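PDB 3TOV: glycosyl transferase family 9 from Veillonella parvula, which probably transfers a sugar, perhaps a heptose, from an activated donor to an acceptor, as a GT-B glycosyltransferase of the heptosyltransferase family. Local coordinates for residues Val22-Arg33 with Leu49-Asp60. Numbering follows the deposited sequence.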
loop_
_atom_site.group_PDB
_atom_site.type_symbol
_atom_site.label_atom_id
_atom_site.label_comp_id
_atom_site.label_asym_id
_atom_site.label_seq_id
_atom_site.Cartn_x
_atom_site.Cartn_y
_atom_site.Cartn_z
ATOM N N VAL A 22 0.762 -5.953 -0.696
ATOM C CA VAL A 22 2.114 -6.184 -0.176
ATOM C C VAL A 22 2.470 -5.252 0.976
ATOM O O VAL A 22 2.861 -5.705 2.058
ATOM C CB VAL A 22 3.204 -6.114 -1.269
ATOM C CG1 VAL A 22 4.592 -5.955 -0.647
ATOM C CG2 VAL A 22 3.150 -7.352 -2.120
ATOM N N ILE A 23 2.338 -3.954 0.757
ATOM C CA ILE A 23 2.717 -3.005 1.795
ATOM C C ILE A 23 2.010 -3.338 3.109
ATOM O O ILE A 23 2.558 -3.139 4.197
ATOM C CB ILE A 23 2.440 -1.572 1.344
ATOM C CG1 ILE A 23 3.251 -1.293 0.065
ATOM C CG2 ILE A 23 2.754 -0.596 2.461
ATOM C CD1 ILE A 23 2.833 -0.045 -0.710
ATOM N N LEU A 24 0.806 -3.892 2.991
ATOM C CA LEU A 24 -0.006 -4.274 4.144
ATOM C C LEU A 24 0.531 -5.490 4.895
ATOM O O LEU A 24 0.090 -5.781 6.006
ATOM C CB LEU A 24 -1.445 -4.545 3.708
ATOM C CG LEU A 24 -2.207 -3.313 3.236
ATOM C CD1 LEU A 24 -3.515 -3.719 2.612
ATOM C CD2 LEU A 24 -2.423 -2.402 4.416
ATOM N N THR A 25 1.465 -6.210 4.283
ATOM C CA THR A 25 2.094 -7.347 4.945
ATOM C C THR A 25 3.289 -6.867 5.747
ATOM O O THR A 25 3.976 -7.655 6.400
ATOM C CB THR A 25 2.598 -8.395 3.942
ATOM O OG1 THR A 25 3.700 -7.861 3.188
ATOM C CG2 THR A 25 1.491 -8.815 3.001
ATOM N N THR A 26 3.538 -5.568 5.695
ATOM C CA THR A 26 4.775 -5.029 6.229
ATOM C C THR A 26 4.826 -4.906 7.770
ATOM O O THR A 26 5.900 -5.081 8.368
ATOM C CB THR A 26 5.149 -3.709 5.514
ATOM O OG1 THR A 26 6.572 -3.635 5.371
ATOM C CG2 THR A 26 4.627 -2.493 6.266
ATOM N N PRO A 27 3.672 -4.621 8.415
ATOM C CA PRO A 27 3.588 -4.553 9.880
ATOM C C PRO A 27 3.636 -5.954 10.504
ATOM O O PRO A 27 4.238 -6.166 11.561
ATOM C CB PRO A 27 2.209 -3.922 10.123
ATOM C CG PRO A 27 1.757 -3.398 8.816
ATOM C CD PRO A 27 2.371 -4.298 7.804
ATOM N N PHE A 28 2.976 -6.899 9.846
ATOM C CA PHE A 28 3.161 -8.314 10.128
ATOM C C PHE A 28 4.657 -8.711 10.156
ATOM O O PHE A 28 5.105 -9.507 10.995
ATOM C CB PHE A 28 2.396 -9.109 9.069
ATOM C CG PHE A 28 2.835 -10.529 8.926
ATOM C CD1 PHE A 28 2.089 -11.554 9.477
ATOM C CD2 PHE A 28 3.983 -10.845 8.221
ATOM C CE1 PHE A 28 2.489 -12.870 9.338
ATOM C CE2 PHE A 28 4.389 -12.159 8.082
ATOM C CZ PHE A 28 3.641 -13.174 8.638
ATOM N N LEU A 29 5.429 -8.144 9.238
ATOM C CA LEU A 29 6.847 -8.458 9.152
ATOM C C LEU A 29 7.658 -7.878 10.287
ATOM O O LEU A 29 8.773 -8.343 10.563
ATOM C CB LEU A 29 7.412 -7.935 7.848
ATOM C CG LEU A 29 7.318 -8.913 6.704
ATOM C CD1 LEU A 29 7.837 -8.227 5.478
ATOM C CD2 LEU A 29 8.145 -10.118 7.063
ATOM N N GLU A 30 7.128 -6.826 10.902
ATOM C CA GLU A 30 7.767 -6.242 12.069
ATOM C C GLU A 30 7.459 -7.132 13.255
ATOM O O GLU A 30 8.342 -7.454 14.053
ATOM C CB GLU A 30 7.242 -4.843 12.336
ATOM C CG GLU A 30 7.672 -4.287 13.681
ATOM C CD GLU A 30 6.982 -2.963 14.031
ATOM O OE1 GLU A 30 5.952 -2.631 13.395
ATOM O OE2 GLU A 30 7.477 -2.253 14.941
ATOM N N VAL A 31 6.195 -7.528 13.356
ATOM C CA VAL A 31 5.736 -8.388 14.437
ATOM C C VAL A 31 6.465 -9.728 14.405
ATOM O O VAL A 31 6.854 -10.269 15.447
ATOM C CB VAL A 31 4.217 -8.600 14.357
ATOM C CG1 VAL A 31 3.778 -9.711 15.281
ATOM C CG2 VAL A 31 3.520 -7.333 14.720
ATOM N N LEU A 32 6.660 -10.253 13.199
ATOM C CA LEU A 32 7.379 -11.498 13.043
ATOM C C LEU A 32 8.753 -11.335 13.631
ATOM O O LEU A 32 9.128 -12.040 14.548
ATOM C CB LEU A 32 7.520 -11.852 11.577
ATOM C CG LEU A 32 8.405 -13.085 11.400
ATOM C CD1 LEU A 32 7.768 -14.279 12.103
ATOM C CD2 LEU A 32 8.670 -13.397 9.934
ATOM N N ARG A 33 9.505 -10.386 13.099
ATOM C CA ARG A 33 10.883 -10.175 13.529
ATOM C C ARG A 33 11.005 -9.903 15.048
ATOM O O ARG A 33 12.074 -10.093 15.643
ATOM C CB ARG A 33 11.532 -9.067 12.681
ATOM C CG ARG A 33 12.865 -8.538 13.203
ATOM C CD ARG A 33 13.940 -9.590 13.230
ATOM N NE ARG A 33 14.430 -9.882 11.896
ATOM C CZ ARG A 33 14.951 -11.050 11.543
ATOM N NH1 ARG A 33 15.374 -11.237 10.295
ATOM N NH2 ARG A 33 15.038 -12.031 12.438
ATOM N N LEU A 49 7.313 -5.378 -7.691
ATOM C CA LEU A 49 7.168 -4.677 -6.430
ATOM C C LEU A 49 8.458 -4.725 -5.628
ATOM O O LEU A 49 8.491 -4.311 -4.469
ATOM C CB LEU A 49 6.008 -5.272 -5.618
ATOM C CG LEU A 49 4.692 -5.433 -6.384
ATOM C CD1 LEU A 49 3.627 -6.093 -5.530
ATOM C CD2 LEU A 49 4.229 -4.082 -6.886
ATOM N N GLN A 50 9.522 -5.218 -6.244
ATOM C CA GLN A 50 10.722 -5.541 -5.484
ATOM C C GLN A 50 11.340 -4.346 -4.755
ATOM O O GLN A 50 11.852 -4.507 -3.646
ATOM C CB GLN A 50 11.746 -6.279 -6.354
ATOM C CG GLN A 50 13.053 -5.557 -6.599
ATOM C CD GLN A 50 13.587 -5.853 -7.983
ATOM O OE1 GLN A 50 13.033 -6.689 -8.700
ATOM N NE2 GLN A 50 14.656 -5.164 -8.376
ATOM N N GLN A 51 11.282 -3.154 -5.350
ATOM C CA GLN A 51 11.906 -1.990 -4.718
ATOM C C GLN A 51 11.231 -1.656 -3.382
ATOM O O GLN A 51 11.772 -0.933 -2.549
ATOM C CB GLN A 51 11.889 -0.783 -5.647
ATOM C CG GLN A 51 11.894 -1.140 -7.107
ATOM C CD GLN A 51 12.318 0.030 -7.978
ATOM O OE1 GLN A 51 13.120 0.865 -7.563
ATOM N NE2 GLN A 51 11.774 0.099 -9.186
ATOM N N VAL A 52 10.043 -2.203 -3.182
ATOM C CA VAL A 52 9.268 -1.969 -1.972
ATOM C C VAL A 52 9.876 -2.633 -0.721
ATOM O O VAL A 52 9.790 -2.109 0.398
ATOM C CB VAL A 52 7.837 -2.467 -2.185
ATOM C CG1 VAL A 52 7.125 -2.650 -0.858
ATOM C CG2 VAL A 52 7.102 -1.504 -3.096
HETATM N N MSE A 53 10.508 -3.781 -0.921
HETATM C CA MSE A 53 11.027 -4.546 0.193
HETATM C C MSE A 53 12.554 -4.529 0.276
HETATM O O MSE A 53 13.116 -4.795 1.336
HETATM C CB MSE A 53 10.515 -5.981 0.119
HETATM C CG MSE A 53 10.401 -6.654 1.476
HETATM SE SE MSE A 53 8.933 -5.948 2.535
HETATM C CE MSE A 53 7.452 -6.697 1.549
ATOM N N GLU A 54 13.210 -4.211 -0.837
ATOM C CA GLU A 54 14.668 -4.249 -0.913
ATOM C C GLU A 54 15.301 -3.914 0.426
ATOM O O GLU A 54 15.691 -4.791 1.200
ATOM C CB GLU A 54 15.178 -3.255 -1.955
ATOM C CG GLU A 54 15.478 -3.846 -3.308
ATOM C CD GLU A 54 16.016 -2.799 -4.264
ATOM O OE1 GLU A 54 17.113 -2.248 -4.005
ATOM O OE2 GLU A 54 15.333 -2.512 -5.270
ATOM N N TYR A 55 15.417 -2.621 0.679
ATOM C CA TYR A 55 15.858 -2.139 1.968
ATOM C C TYR A 55 14.666 -2.270 2.907
ATOM O O TYR A 55 13.592 -1.715 2.648
ATOM C CB TYR A 55 16.334 -0.692 1.834
ATOM C CG TYR A 55 17.184 -0.474 0.593
ATOM C CD1 TYR A 55 18.569 -0.423 0.670
ATOM C CD2 TYR A 55 16.597 -0.340 -0.658
ATOM C CE1 TYR A 55 19.346 -0.232 -0.467
ATOM C CE2 TYR A 55 17.359 -0.148 -1.796
ATOM C CZ TYR A 55 18.735 -0.096 -1.699
ATOM O OH TYR A 55 19.493 0.096 -2.835
ATOM N N ASN A 56 14.846 -3.057 3.962
ATOM C CA ASN A 56 13.800 -3.314 4.946
ATOM C C ASN A 56 14.375 -4.060 6.123
ATOM O O ASN A 56 14.924 -5.152 5.968
ATOM C CB ASN A 56 12.653 -4.130 4.370
ATOM C CG ASN A 56 11.555 -4.369 5.388
ATOM O OD1 ASN A 56 11.630 -5.305 6.170
ATOM N ND2 ASN A 56 10.541 -3.504 5.400
ATOM N N PRO A 57 14.223 -3.484 7.312
ATOM C CA PRO A 57 14.978 -3.841 8.517
ATOM C C PRO A 57 14.666 -5.242 9.022
ATOM O O PRO A 57 15.513 -5.876 9.650
ATOM C CB PRO A 57 14.515 -2.797 9.540
ATOM C CG PRO A 57 13.812 -1.723 8.731
ATOM C CD PRO A 57 13.215 -2.452 7.578
ATOM N N ASN A 58 13.464 -5.716 8.726
ATOM C CA ASN A 58 12.986 -6.976 9.265
ATOM C C ASN A 58 13.406 -8.226 8.476
ATOM O O ASN A 58 13.371 -9.349 8.998
ATOM C CB ASN A 58 11.469 -6.914 9.445
ATOM C CG ASN A 58 11.050 -5.820 10.409
ATOM O OD1 ASN A 58 11.105 -5.999 11.626
ATOM N ND2 ASN A 58 10.634 -4.678 9.871
ATOM N N ILE A 59 13.827 -8.032 7.230
ATOM C CA ILE A 59 14.181 -9.161 6.373
ATOM C C ILE A 59 15.692 -9.368 6.186
ATOM O O ILE A 59 16.486 -8.432 6.318
ATOM C CB ILE A 59 13.476 -9.045 5.030
ATOM C CG1 ILE A 59 11.977 -9.083 5.265
ATOM C CG2 ILE A 59 13.868 -10.186 4.116
ATOM C CD1 ILE A 59 11.189 -8.996 4.009
ATOM N N ASP A 60 16.075 -10.610 5.905
ATOM C CA ASP A 60 17.476 -10.969 5.710
ATOM C C ASP A 60 17.727 -11.188 4.238
ATOM O O ASP A 60 18.843 -11.006 3.754
ATOM C CB ASP A 60 17.810 -12.283 6.424
ATOM C CG ASP A 60 17.615 -12.208 7.913
ATOM O OD1 ASP A 60 18.219 -11.320 8.550
ATOM O OD2 ASP A 60 16.851 -13.044 8.440
#
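Arg33 and Asn58 bring the two backbones closest, with their CA atoms 5.7 Å apart. At the other end the chains stand wider, with Val22 CA 8.2 Å from Leu49 CA. Residues 22-33 run from helix 19-23 through a type I turn, Ile23 to Thr26, into helix 26-35. Residues 49-60 are mostly loop, with a second type I turn from Asn56 to Ile59. There Asn56 OD1 accepts from Asn58 N, an Asx turn.

Val22 splits its branches: CG2 meets Leu49 CD1, while CG1 lies 3.7 Å from Met53 CE and also touches Val52. Met53 is a selenomethionine. Bends at chi2 and chi3 (both 72°) leave CE by Val22 and SE 3.9 Å from Leu29 CD1. Ile59 CD1 packs on the same Leu29 methyl, and Tyr43 of strand 40-46 touches all three side chains.

The contact belongs to the N-terminal Rossmann-like domain of the GT-B fold. The helices follow strand 10-14, and the loop joins strands 40-46 and 61-65.

The Arg33 side chain runs antiparallel to that of Asn58, with Arg33 CB 3.3 Å from Asn58 OD1. Arg33 NE and NH1 both make weak hydrogen bonds to Asn58 O. NH1 also forms a salt bridge to Asp60 OD2, 3.0 Å away. The carboxylate oxygen sits in the guanidinium plane, but the nitrogen approaches from above the carboxylate plane. Arg33 NH2 is hydrogen-bonded to Ser39 O, and Asp60 OD2 also accepts from Ile41 N.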